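Local coordinates for protein PA1221 (Pseudomonas aeruginosa, PDB 4DG8) that belongs to the AMP-binding (ANL) family, is modelled with adenosine monophosphate bound, and also carries a phosphopantetheine attachment region in its sequence, at residues R32-M36 and L226-G230; G101-L105 and Q165-F171; L127-T133 and L141-R147; V233-L237 and L248-A254. All coordinates share one frame; numbering follows the deposited sequence.

Contact 1. Residues R32-M36 and L226-G230; sequences RFSEM and LLNGG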
loop_
_atom_site.group_PDB
_atom_site.type_symbol
_atom_site.label_atom_id
_atom_site.label_comp_id
_atom_site.label_asym_id
_atom_site.label_seq_id
_atom_site.Cartn_x
_atom_site.Cartn_y
_atom_site.Cartn_z
ATOM N N ARG A 32 -5.099 15.764 -14.171
ATOM C CA ARG A 32 -6.376 15.618 -13.484
ATOM C C ARG A 32 -6.452 16.539 -12.267
ATOM O O ARG A 32 -7.454 17.255 -12.060
ATOM C CB ARG A 32 -6.596 14.170 -13.075
ATOM C CG ARG A 32 -7.844 13.948 -12.237
ATOM C CD ARG A 32 -9.114 14.188 -13.017
ATOM N NE ARG A 32 -10.265 14.037 -12.130
ATOM C CZ ARG A 32 -11.537 14.061 -12.516
ATOM N NH1 ARG A 32 -11.847 14.242 -13.798
ATOM N NH2 ARG A 32 -12.506 13.916 -11.610
ATOM N N PHE A 33 -5.382 16.552 -11.481
ATOM C CA PHE A 33 -5.327 17.486 -10.371
ATOM C C PHE A 33 -5.522 18.924 -10.841
ATOM O O PHE A 33 -6.219 19.698 -10.189
ATOM C CB PHE A 33 -4.033 17.378 -9.535
ATOM C CG PHE A 33 -4.019 18.330 -8.377
ATOM C CD1 PHE A 33 -4.578 17.971 -7.162
ATOM C CD2 PHE A 33 -3.553 19.623 -8.536
ATOM C CE1 PHE A 33 -4.621 18.883 -6.098
ATOM C CE2 PHE A 33 -3.589 20.544 -7.484
ATOM C CZ PHE A 33 -4.112 20.171 -6.261
ATOM N N SER A 34 -4.911 19.283 -11.965
ATOM C CA SER A 34 -5.031 20.644 -12.447
ATOM C C SER A 34 -6.476 20.958 -12.815
ATOM O O SER A 34 -6.962 22.075 -12.587
ATOM C CB SER A 34 -4.107 20.875 -13.648
ATOM O OG SER A 34 -2.762 20.960 -13.215
ATOM N N GLU A 35 -7.150 19.972 -13.399
ATOM C CA GLU A 35 -8.553 20.118 -13.761
ATOM C C GLU A 35 -9.380 20.426 -12.496
ATOM O O GLU A 35 -10.178 21.376 -12.455
ATOM C CB GLU A 35 -9.039 18.836 -14.450
ATOM C CG GLU A 35 -10.496 18.862 -14.880
ATOM C CD GLU A 35 -10.995 17.518 -15.409
ATOM O OE1 GLU A 35 -10.183 16.580 -15.552
ATOM O OE2 GLU A 35 -12.213 17.407 -15.681
ATOM N N MET A 36 -9.164 19.623 -11.465
ATOM C CA MET A 36 -9.859 19.790 -10.191
ATOM C C MET A 36 -9.571 21.149 -9.562
ATOM O O MET A 36 -10.477 21.794 -9.038
ATOM C CB MET A 36 -9.490 18.664 -9.204
ATOM C CG MET A 36 -9.967 17.261 -9.616
ATOM S SD MET A 36 -11.758 17.096 -9.712
ATOM C CE MET A 36 -12.061 17.450 -11.451
ATOM N N LEU A 226 -7.966 13.853 -3.875
ATOM C CA LEU A 226 -7.507 15.029 -4.618
ATOM C C LEU A 226 -7.861 14.973 -6.105
ATOM O O LEU A 226 -7.995 16.001 -6.760
ATOM C CB LEU A 226 -5.996 15.241 -4.446
ATOM C CG LEU A 226 -5.503 15.594 -3.037
ATOM C CD1 LEU A 226 -3.989 15.646 -3.031
ATOM C CD2 LEU A 226 -6.083 16.941 -2.598
ATOM N N LEU A 227 -7.988 13.773 -6.654
ATOM C CA LEU A 227 -8.325 13.665 -8.066
ATOM C C LEU A 227 -9.841 13.756 -8.291
ATOM O O LEU A 227 -10.321 13.794 -9.427
ATOM C CB LEU A 227 -7.715 12.388 -8.675
ATOM C CG LEU A 227 -6.188 12.349 -8.577
ATOM C CD1 LEU A 227 -5.646 11.128 -9.297
ATOM C CD2 LEU A 227 -5.547 13.649 -9.135
ATOM N N ASN A 228 -10.597 13.723 -7.196
ATOM C CA ASN A 228 -12.039 13.985 -7.232
ATOM C C ASN A 228 -12.584 15.312 -6.686
ATOM O O ASN A 228 -13.799 15.472 -6.565
ATOM C CB ASN A 228 -12.824 12.767 -6.752
ATOM C CG ASN A 228 -12.605 11.583 -7.661
ATOM O OD1 ASN A 228 -13.125 11.548 -8.783
ATOM N ND2 ASN A 228 -11.774 10.637 -7.220
ATOM N N GLY A 229 -11.702 16.234 -6.304
ATOM C CA GLY A 229 -12.160 17.484 -5.708
ATOM C C GLY A 229 -12.565 17.300 -4.247
ATOM O O GLY A 229 -13.251 18.152 -3.670
ATOM N N GLY A 230 -12.134 16.186 -3.656
ATOM C CA GLY A 230 -12.418 15.871 -2.260
ATOM C C GLY A 230 -11.350 16.410 -1.326
ATOM O O GLY A 230 -10.530 17.245 -1.720
#
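Arg32 reaches from helix 29-39 to the loop that follows helix 217-226 and grips the carbonyl of Leu227. Its CB lies near Leu227 CD2. CG touches the same methyl at 3.9 Å and also comes close to Leu227 O. The chain bends at chi2 (67°), which brings CD beside Leu227 O and the guanidinium edge to the same oxygen. NE then donates to Leu227 O over 2.7 Å with an N-H...O angle of 161°. The oxygen lies in the guanidinium plane, and NE in the carbonyl plane. NH2 adds a weak bond to the same oxygen, while NH1 turns back to Glu35 OE1 in a weak, 3.4 Å salt bridge within the helix. Met36 CE sits over the centre of one guanidinium face, 3.5 Å above it.

Met36 also meets the loop. Its CG is 3.5 Å from Leu227 O, and its SD is 3.5 Å from Gly229 N. Gly229 has a positive phi where the chain turns toward strand 231-234. Next to Arg32 in sequence, Phe33 packs its CB on Leu227 CD2, and its CD1 lies 4.1 Å from Leu226 CB. Tyr55 and Leu58 of helix 55-72 continue this apolar layer.

The contact thus joins an early helix to the turn between a later helix and strand. Apolar side chains lie beside a backbone carbonyl held by one good bond from NE and a weak one from NH2. The arginine's positive charge probably polarises the Leu227 peptide.

Contact 2. Residues G101-L105 and Q165-F171; sequences GHHYL and QIAYINF
A water bridges the start of the two strands, where Gly101 and Gln165 also meet directly. It donates to Gly101 O and Ile166 O, and it is hydrogen-bonded to His103 ND1 at 2.9 Å, in the plane of the imidazole. Gly101 O accepts a second bond, from Gln165 NE2 at 3.1 Å. That bond is nearly straight (171°) and uses a lone pair in the carbonyl plane. Gly101 itself ends helix 88-99 in a Schellman motif.

Beyond the water the strands pair in parallel. Tyr104 N donates to Ala167 O at 2.9 Å, and Ile169 N donates to Tyr104 O at 2.9 Å. These strands are neighbours in the mixed sheet of the AMP-binding region. On the far side of strand 166-172, Ala167 and Tyr168 both face Cys184, a classic beta bulge.

Tyr104 and Tyr168 have nearly the same chi1 (60° and 65°), which sends the two rings the same way, side by side. Tyr168 CB lies over a face of the Tyr104 ring, 3.6 Å from the centroid, a CH-pi contact. The rings are slid apart and barely overlap. Their hydroxyls bond elsewhere, Tyr104 OH to Trp223 and Tyr168 OH to Thr219. His103 takes Ile166 CG2 over one ring face at 3.8 Å from the centroid. Further along, Leu105 CD1 touches Phe171 CD2 at 3.9 Å.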
loop_
_atom_site.group_PDB
_atom_site.type_symbol
_atom_site.label_atom_id
_atom_site.label_comp_id
_atom_site.label_asym_id
_atom_site.label_seq_id
_atom_site.Cartn_x
_atom_site.Cartn_y
_atom_site.Cartn_z
ATOM N N GLY A 101 7.807 15.880 -13.011
ATOM C CA GLY A 101 8.103 14.734 -13.849
ATOM C C GLY A 101 8.886 13.691 -13.061
ATOM O O GLY A 101 9.329 12.671 -13.592
ATOM N N HIS A 102 9.034 13.931 -11.767
ATOM C CA HIS A 102 9.762 12.996 -10.929
ATOM C C HIS A 102 8.802 12.046 -10.207
ATOM O O HIS A 102 7.582 12.204 -10.290
ATOM C CB HIS A 102 10.647 13.785 -9.957
ATOM C CG HIS A 102 11.618 14.690 -10.646
ATOM N ND1 HIS A 102 12.216 14.357 -11.841
ATOM C CD2 HIS A 102 12.064 15.932 -10.336
ATOM C CE1 HIS A 102 13.008 15.341 -12.228
ATOM N NE2 HIS A 102 12.935 16.308 -11.333
ATOM N N HIS A 103 9.352 11.067 -9.491
ATOM C CA HIS A 103 8.534 10.097 -8.773
ATOM C C HIS A 103 8.948 10.012 -7.314
ATOM O O HIS A 103 10.117 10.190 -6.976
ATOM C CB HIS A 103 8.552 8.690 -9.427
ATOM C CG HIS A 103 9.915 8.195 -9.823
ATOM N ND1 HIS A 103 10.500 8.511 -11.029
ATOM C CD2 HIS A 103 10.776 7.349 -9.200
ATOM C CE1 HIS A 103 11.675 7.909 -11.126
ATOM N NE2 HIS A 103 11.867 7.197 -10.029
ATOM N N TYR A 104 7.986 9.713 -6.449
ATOM C CA TYR A 104 8.245 9.773 -5.022
ATOM C C TYR A 104 8.466 8.412 -4.399
ATOM O O TYR A 104 7.997 7.382 -4.895
ATOM C CB TYR A 104 7.170 10.569 -4.247
ATOM C CG TYR A 104 5.738 10.065 -4.314
ATOM C CD1 TYR A 104 5.312 8.993 -3.522
ATOM C CD2 TYR A 104 4.785 10.714 -5.119
ATOM C CE1 TYR A 104 3.966 8.548 -3.552
ATOM C CE2 TYR A 104 3.435 10.280 -5.151
ATOM C CZ TYR A 104 3.035 9.199 -4.368
ATOM O OH TYR A 104 1.722 8.748 -4.400
ATOM N N LEU A 105 9.246 8.430 -3.331
ATOM C CA LEU A 105 9.551 7.236 -2.551
ATOM C C LEU A 105 9.480 7.571 -1.071
ATOM O O LEU A 105 10.103 8.553 -0.629
ATOM C CB LEU A 105 10.976 6.798 -2.881
ATOM C CG LEU A 105 11.618 5.771 -1.970
ATOM C CD1 LEU A 105 10.879 4.431 -2.061
ATOM C CD2 LEU A 105 13.095 5.629 -2.344
ATOM N N GLN A 165 4.514 7.905 -17.349
ATOM C CA GLN A 165 5.558 8.397 -16.453
ATOM C C GLN A 165 5.428 7.713 -15.084
ATOM O O GLN A 165 4.308 7.503 -14.582
ATOM C CB GLN A 165 5.424 9.908 -16.258
ATOM C CG GLN A 165 6.673 10.578 -15.698
ATOM C CD GLN A 165 7.786 10.662 -16.735
ATOM O OE1 GLN A 165 7.630 10.196 -17.858
ATOM N NE2 GLN A 165 8.908 11.264 -16.367
ATOM N N ILE A 166 6.563 7.369 -14.479
ATOM C CA ILE A 166 6.559 6.815 -13.124
ATOM C C ILE A 166 6.091 7.903 -12.163
ATOM O O ILE A 166 6.595 9.030 -12.210
ATOM C CB ILE A 166 7.981 6.349 -12.684
ATOM C CG1 ILE A 166 8.607 5.438 -13.743
ATOM C CG2 ILE A 166 7.943 5.680 -11.280
ATOM C CD1 ILE A 166 7.773 4.209 -14.061
ATOM N N ALA A 167 5.057 7.599 -11.380
ATOM C CA ALA A 167 4.641 8.421 -10.239
ATOM C C ALA A 167 5.366 8.115 -8.909
ATOM O O ALA A 167 5.693 9.012 -8.114
ATOM C CB ALA A 167 3.121 8.351 -10.058
ATOM N N TYR A 168 5.570 6.843 -8.625
ATOM C CA TYR A 168 6.205 6.505 -7.352
ATOM C C TYR A 168 6.827 5.127 -7.338
ATOM O O TYR A 168 6.554 4.293 -8.208
ATOM C CB TYR A 168 5.237 6.688 -6.160
ATOM C CG TYR A 168 4.040 5.765 -6.131
ATOM C CD1 TYR A 168 4.156 4.442 -5.714
ATOM C CD2 TYR A 168 2.776 6.231 -6.474
ATOM C CE1 TYR A 168 3.051 3.600 -5.683
ATOM C CE2 TYR A 168 1.664 5.399 -6.439
ATOM C CZ TYR A 168 1.800 4.089 -6.045
ATOM O OH TYR A 168 0.675 3.277 -6.007
ATOM N N ILE A 169 7.663 4.898 -6.336
ATOM C CA ILE A 169 8.199 3.576 -6.080
ATOM C C ILE A 169 7.783 3.067 -4.696
ATOM O O ILE A 169 7.862 3.796 -3.713
ATOM C CB ILE A 169 9.736 3.560 -6.195
ATOM C CG1 ILE A 169 10.138 3.839 -7.639
ATOM C CG2 ILE A 169 10.308 2.207 -5.681
ATOM C CD1 ILE A 169 11.614 3.997 -7.865
ATOM N N ASN A 170 7.332 1.817 -4.628
ATOM C CA ASN A 170 7.101 1.148 -3.347
ATOM C C ASN A 170 7.965 -0.089 -3.280
ATOM O O ASN A 170 7.968 -0.903 -4.210
ATOM C CB ASN A 170 5.639 0.733 -3.169
ATOM C CG ASN A 170 4.731 1.911 -2.812
ATOM O OD1 ASN A 170 5.114 3.084 -2.946
ATOM N ND2 ASN A 170 3.514 1.601 -2.369
ATOM N N PHE A 171 8.693 -0.259 -2.187
ATOM C CA PHE A 171 9.567 -1.427 -2.089
ATOM C C PHE A 171 8.757 -2.620 -1.575
ATOM O O PHE A 171 7.900 -2.468 -0.692
ATOM C CB PHE A 171 10.753 -1.148 -1.172
ATOM C CG PHE A 171 11.938 -0.535 -1.875
ATOM C CD1 PHE A 171 12.791 -1.319 -2.632
ATOM C CD2 PHE A 171 12.200 0.824 -1.775
ATOM C CE1 PHE A 171 13.891 -0.757 -3.282
ATOM C CE2 PHE A 171 13.304 1.391 -2.418
ATOM C CZ PHE A 171 14.140 0.603 -3.173
HETATM O O HOH W 1 9.048 10.109 -12.894
#

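Contact 3. Residues L127-T133 and L141-R147; sequences LILDCST and LPCVPVR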
loop_
_atom_site.group_PDB
_atom_site.type_symbol
_atom_site.label_atom_id
_atom_site.label_comp_id
_atom_site.label_asym_id
_atom_site.label_seq_id
_atom_site.Cartn_x
_atom_site.Cartn_y
_atom_site.Cartn_z
ATOM N N LEU A 127 17.564 12.696 -3.679
ATOM C CA LEU A 127 17.391 13.682 -2.634
ATOM C C LEU A 127 16.177 13.290 -1.791
ATOM O O LEU A 127 15.201 12.731 -2.309
ATOM C CB LEU A 127 17.181 15.057 -3.286
ATOM C CG LEU A 127 16.842 16.222 -2.353
ATOM C CD1 LEU A 127 17.951 16.363 -1.316
ATOM C CD2 LEU A 127 16.669 17.513 -3.135
ATOM N N ILE A 128 16.214 13.601 -0.503
ATOM C CA ILE A 128 15.090 13.276 0.354
ATOM C C ILE A 128 14.523 14.554 0.959
ATOM O O ILE A 128 15.248 15.325 1.605
ATOM C CB ILE A 128 15.484 12.300 1.486
ATOM C CG1 ILE A 128 15.962 10.958 0.914
ATOM C CG2 ILE A 128 14.307 12.099 2.466
ATOM C CD1 ILE A 128 16.618 10.056 1.954
ATOM N N LEU A 129 13.224 14.766 0.774
ATOM C CA LEU A 129 12.586 15.967 1.303
ATOM C C LEU A 129 12.137 15.681 2.722
ATOM O O LEU A 129 11.222 14.901 2.929
ATOM C CB LEU A 129 11.375 16.325 0.446
ATOM C CG LEU A 129 11.718 16.717 -0.989
ATOM C CD1 LEU A 129 10.450 17.032 -1.767
ATOM C CD2 LEU A 129 12.660 17.922 -0.963
ATOM N N ASP A 130 12.764 16.331 3.697
ATOM C CA ASP A 130 12.482 16.032 5.095
ATOM C C ASP A 130 11.367 16.935 5.568
ATOM O O ASP A 130 11.544 18.145 5.632
ATOM C CB ASP A 130 13.739 16.279 5.946
ATOM C CG ASP A 130 13.553 15.868 7.405
ATOM O OD1 ASP A 130 12.404 15.687 7.840
ATOM O OD2 ASP A 130 14.558 15.727 8.121
ATOM N N CYS A 131 10.203 16.357 5.863
ATOM C CA CYS A 131 9.057 17.148 6.307
ATOM C C CYS A 131 8.851 17.149 7.809
ATOM O O CYS A 131 7.897 17.759 8.284
ATOM C CB CYS A 131 7.756 16.690 5.633
ATOM S SG CYS A 131 7.754 16.890 3.859
ATOM N N SER A 132 9.707 16.455 8.556
ATOM C CA SER A 132 9.511 16.376 10.005
ATOM C C SER A 132 9.600 17.766 10.623
ATOM O O SER A 132 10.259 18.662 10.095
ATOM C CB SER A 132 10.527 15.439 10.656
ATOM O OG SER A 132 11.853 15.864 10.395
ATOM N N THR A 133 8.896 17.969 11.719
ATOM C CA THR A 133 9.031 19.230 12.420
ATOM C C THR A 133 10.267 19.180 13.315
ATOM O O THR A 133 11.030 20.142 13.400
ATOM C CB THR A 133 7.786 19.538 13.246
ATOM O OG1 THR A 133 7.606 18.507 14.221
ATOM C CG2 THR A 133 6.561 19.599 12.336
ATOM N N LEU A 141 22.636 10.571 4.439
ATOM C CA LEU A 141 21.681 10.483 3.338
ATOM C C LEU A 141 21.375 11.893 2.843
ATOM O O LEU A 141 21.472 12.851 3.605
ATOM C CB LEU A 141 20.398 9.786 3.776
ATOM C CG LEU A 141 20.515 8.333 4.249
ATOM C CD1 LEU A 141 19.294 7.923 5.065
ATOM C CD2 LEU A 141 20.738 7.372 3.080
ATOM N N PRO A 142 21.018 12.029 1.557
ATOM C CA PRO A 142 20.859 13.369 0.962
ATOM C C PRO A 142 19.502 14.002 1.298
ATOM O O PRO A 142 18.575 13.903 0.506
ATOM C CB PRO A 142 21.003 13.111 -0.547
ATOM C CG PRO A 142 20.583 11.675 -0.738
ATOM C CD PRO A 142 20.879 10.940 0.569
ATOM N N CYS A 143 19.406 14.622 2.475
ATOM C CA CYS A 143 18.165 15.206 2.981
ATOM C C CYS A 143 18.199 16.716 2.961
ATOM O O CYS A 143 19.237 17.312 3.206
ATOM C CB CYS A 143 17.935 14.812 4.438
ATOM S SG CYS A 143 17.225 13.207 4.711
ATOM N N VAL A 144 17.047 17.327 2.702
ATOM C CA VAL A 144 16.896 18.765 2.859
ATOM C C VAL A 144 15.650 19.072 3.682
ATOM O O VAL A 144 14.638 18.391 3.547
ATOM C CB VAL A 144 16.815 19.489 1.502
ATOM C CG1 VAL A 144 18.089 19.263 0.720
ATOM C CG2 VAL A 144 15.599 19.028 0.694
ATOM N N PRO A 145 15.742 20.079 4.570
ATOM C CA PRO A 145 14.584 20.479 5.383
ATOM C C PRO A 145 13.553 21.149 4.493
ATOM O O PRO A 145 13.870 22.122 3.811
ATOM C CB PRO A 145 15.181 21.494 6.362
ATOM C CG PRO A 145 16.352 22.090 5.615
ATOM C CD PRO A 145 16.885 21.001 4.715
ATOM N N VAL A 146 12.315 20.689 4.536
ATOM C CA VAL A 146 11.364 21.144 3.538
ATOM C C VAL A 146 10.843 22.550 3.852
ATOM O O VAL A 146 10.447 23.278 2.957
ATOM C CB VAL A 146 10.213 20.137 3.332
ATOM C CG1 VAL A 146 9.126 20.340 4.388
ATOM C CG2 VAL A 146 9.653 20.275 1.928
ATOM N N ARG A 147 10.873 22.932 5.123
ATOM C CA ARG A 147 10.403 24.249 5.533
ATOM C C ARG A 147 11.501 25.287 5.345
ATOM O O ARG A 147 11.262 26.496 5.390
ATOM C CB ARG A 147 9.933 24.209 6.994
ATOM C CG ARG A 147 8.596 23.496 7.179
ATOM C CD ARG A 147 8.221 23.264 8.644
ATOM N NE ARG A 147 7.105 22.322 8.731
ATOM C CZ ARG A 147 7.233 21.003 8.611
ATOM N NH1 ARG A 147 8.435 20.475 8.421
ATOM N NH2 ARG A 147 6.166 20.209 8.680
#
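Val144 packs between Leu127 and Leu129 on the tight side of this strand pair. Its CG1 meets Leu127 CD1 at 3.5 Å, with the two side chains crossing at about a right angle. Its CG2 meets Leu129 CD2 at 3.6 Å, and these two side chains run alongside each other. Leu129 goes on to Cys93 and Ile97 of helix 88-99. On the other face of the sheet Cys143 SG touches Ile128 CB and CG2.

The backbones form a parallel ladder. Ile128 N bonds to Pro142 O, Val144 N to Ile128 O, Asp130 N to Val144 O, and Val146 N to Asp130 O. Strand 143-145 is an edge strand of the seven-stranded mixed sheet, and strand 125-130 is its inner neighbour. Pro142 leads into the edge strand as the centre of an inverse gamma turn. At the other end Asp130 closes an Asx turn: its OD1 accepts from Ser132 N at 2.9 Å and from Ser132 OG at 2.6 Å.

The solvent side is looser. Pro145 and Thr133 are exposed, and Arg147 is an exposed arm that folds back over the turn. Extended from CG to NE, it brings NH1 and NH2 end-on to Cys131 O, at 2.8 and 3.0 Å. The oxygen lies in the guanidinium plane, but NH1 stands above the carbonyl plane (67° out of it). Thr133 CG2 rests over one guanidinium face, 3.7 Å above it and toward the rim.

Contact 4. Residues V233-L237 and L248-A254; sequences VLNDL and LIGERGA
Arg252 runs out from the chain that follows helix 242-250 to Asp236 in the loop after strand 231-234. Its CB touches Val233 CG1 at 3.6 Å. From CG to NE the chain is extended, which carries the charged end along to the carboxylate. NH1 makes a salt bridge to Asp236 OD1 at 2.6 Å, with an N-H...O angle of 163°. OD1 is met on its syn side. NH2 adds a weak bond to the same oxygen. The two flat groups stand nearly perpendicular (87°). Leu237 CG lies over one guanidinium face. Asp236 OD2 is bound by Arg49 N, so both carboxylate oxygens have partners.

Val233 directs its methyls at Arg252 CB and at Ala254. CG1 is 4.1 Å from Ala254 CB. Strand 231-234 belongs to a four-stranded mixed sheet. The chain goes on through helix 242-250 to strand 256-260, which lies in another sheet.

Leu248 points from the helix toward the loop. Its CD1 meets Asn235 CB at 3.6 Å, the two side chains crossing at about a right angle. Its CD2 meets Leu237 CD1, also at 3.6 Å, as these leucines slide past each other in opposite directions. Asn235 OD1 accepts from Leu237 N in an Asx turn, and its ND2 bonds to Gly238 O.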
loop_
_atom_site.group_PDB
_atom_site.type_symbol
_atom_site.label_atom_id
_atom_site.label_comp_id
_atom_site.label_asym_id
_atom_site.label_seq_id
_atom_site.Cartn_x
_atom_site.Cartn_y
_atom_site.Cartn_z
ATOM N N VAL A 233 -8.227 14.254 4.695
ATOM C CA VAL A 233 -8.381 14.510 6.113
ATOM C C VAL A 233 -7.272 13.729 6.792
ATOM O O VAL A 233 -7.381 12.515 6.996
ATOM C CB VAL A 233 -9.734 13.961 6.601
ATOM C CG1 VAL A 233 -9.949 14.298 8.061
ATOM C CG2 VAL A 233 -10.873 14.541 5.746
ATOM N N LEU A 234 -6.238 14.448 7.215
ATOM C CA LEU A 234 -4.995 13.806 7.622
ATOM C C LEU A 234 -5.136 13.356 9.048
ATOM O O LEU A 234 -5.609 14.124 9.890
ATOM C CB LEU A 234 -3.824 14.792 7.541
ATOM C CG LEU A 234 -3.572 15.545 6.234
ATOM C CD1 LEU A 234 -2.297 16.401 6.369
ATOM C CD2 LEU A 234 -3.463 14.589 5.057
ATOM N N ASN A 235 -4.678 12.150 9.361
ATOM C CA ASN A 235 -4.655 11.793 10.754
ATOM C C ASN A 235 -3.320 12.246 11.307
ATOM O O ASN A 235 -2.313 11.537 11.216
ATOM C CB ASN A 235 -4.763 10.272 10.934
ATOM C CG ASN A 235 -4.491 9.839 12.384
ATOM O OD1 ASN A 235 -4.617 10.639 13.306
ATOM N ND2 ASN A 235 -4.107 8.579 12.580
ATOM N N ASP A 236 -3.355 13.426 11.921
ATOM C CA ASP A 236 -2.275 13.977 12.742
ATOM C C ASP A 236 -2.592 13.877 14.232
ATOM O O ASP A 236 -2.006 14.592 15.046
ATOM C CB ASP A 236 -1.901 15.405 12.322
ATOM C CG ASP A 236 -3.111 16.296 12.157
ATOM O OD1 ASP A 236 -4.204 15.906 12.645
ATOM O OD2 ASP A 236 -2.957 17.379 11.556
ATOM N N LEU A 237 -3.633 13.122 14.568
ATOM C CA LEU A 237 -4.058 12.982 15.962
ATOM C C LEU A 237 -3.282 11.935 16.771
ATOM O O LEU A 237 -2.926 12.166 17.921
ATOM C CB LEU A 237 -5.560 12.709 16.030
ATOM C CG LEU A 237 -6.399 13.894 15.559
ATOM C CD1 LEU A 237 -7.879 13.600 15.707
ATOM C CD2 LEU A 237 -6.029 15.135 16.358
ATOM N N LEU A 248 -11.796 12.121 14.022
ATOM C CA LEU A 248 -11.514 12.456 12.635
ATOM C C LEU A 248 -12.800 12.544 11.808
ATOM O O LEU A 248 -12.904 13.376 10.913
ATOM C CB LEU A 248 -10.518 11.458 12.036
ATOM C CG LEU A 248 -9.092 11.609 12.594
ATOM C CD1 LEU A 248 -8.172 10.448 12.206
ATOM C CD2 LEU A 248 -8.508 12.971 12.193
ATOM N N ILE A 249 -13.774 11.687 12.110
ATOM C CA ILE A 249 -15.079 11.781 11.464
ATOM C C ILE A 249 -15.879 12.975 12.006
ATOM O O ILE A 249 -16.343 13.821 11.253
ATOM C CB ILE A 249 -15.894 10.489 11.657
ATOM C CG1 ILE A 249 -15.210 9.320 10.943
ATOM C CG2 ILE A 249 -17.341 10.698 11.200
ATOM C CD1 ILE A 249 -15.758 7.949 11.321
ATOM N N GLY A 250 -16.001 13.053 13.324
ATOM C CA GLY A 250 -16.853 14.050 13.952
ATOM C C GLY A 250 -16.314 15.470 13.899
ATOM O O GLY A 250 -17.063 16.410 13.639
ATOM N N GLU A 251 -15.024 15.638 14.173
ATOM C CA GLU A 251 -14.429 16.974 14.147
ATOM C C GLU A 251 -14.010 17.426 12.761
ATOM O O GLU A 251 -14.064 18.611 12.441
ATOM C CB GLU A 251 -13.246 17.067 15.111
ATOM C CG GLU A 251 -13.658 16.852 16.551
ATOM C CD GLU A 251 -12.479 16.781 17.496
ATOM O OE1 GLU A 251 -11.383 17.261 17.120
ATOM O OE2 GLU A 251 -12.656 16.246 18.613
ATOM N N ARG A 252 -13.500 16.498 11.970
ATOM C CA ARG A 252 -13.022 16.850 10.632
ATOM C C ARG A 252 -13.852 16.462 9.410
ATOM O O ARG A 252 -13.497 16.822 8.294
ATOM C CB ARG A 252 -11.563 16.470 10.496
ATOM C CG ARG A 252 -10.789 17.114 11.611
ATOM C CD ARG A 252 -9.376 16.746 11.545
ATOM N NE ARG A 252 -8.653 17.211 12.711
ATOM C CZ ARG A 252 -7.351 17.014 12.867
ATOM N NH1 ARG A 252 -6.680 16.381 11.921
ATOM N NH2 ARG A 252 -6.730 17.441 13.952
ATOM N N GLY A 253 -14.954 15.752 9.621
ATOM C CA GLY A 253 -15.811 15.371 8.514
ATOM C C GLY A 253 -15.323 14.307 7.531
ATOM O O GLY A 253 -15.815 14.244 6.402
ATOM N N ALA A 254 -14.397 13.445 7.936
ATOM C CA ALA A 254 -14.062 12.317 7.069
ATOM C C ALA A 254 -15.305 11.457 6.845
ATOM O O ALA A 254 -16.003 11.108 7.802
ATOM C CB ALA A 254 -12.935 11.485 7.659
#

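Contacts 2 and 3 belong to the same seven-stranded sheet, their centres about 17 Å apart. Contact 2 is an inner, buried strand pair with aromatic rings and a bridging water. Contact 3 is at the sheet edge and partly buried, and its arginine arm lies on the surface. Helix 88-99 packs against both and also reaches contact 1. Contacts 1 and 4 are also buried, but they join helices to loops and to the end of a strand rather than strand to strand. They adjoin through strand 231-234. Arginines serve contacts 1, 3 and 4: the partner is a backbone carbonyl in 1 and 3 and a carboxylate in 4.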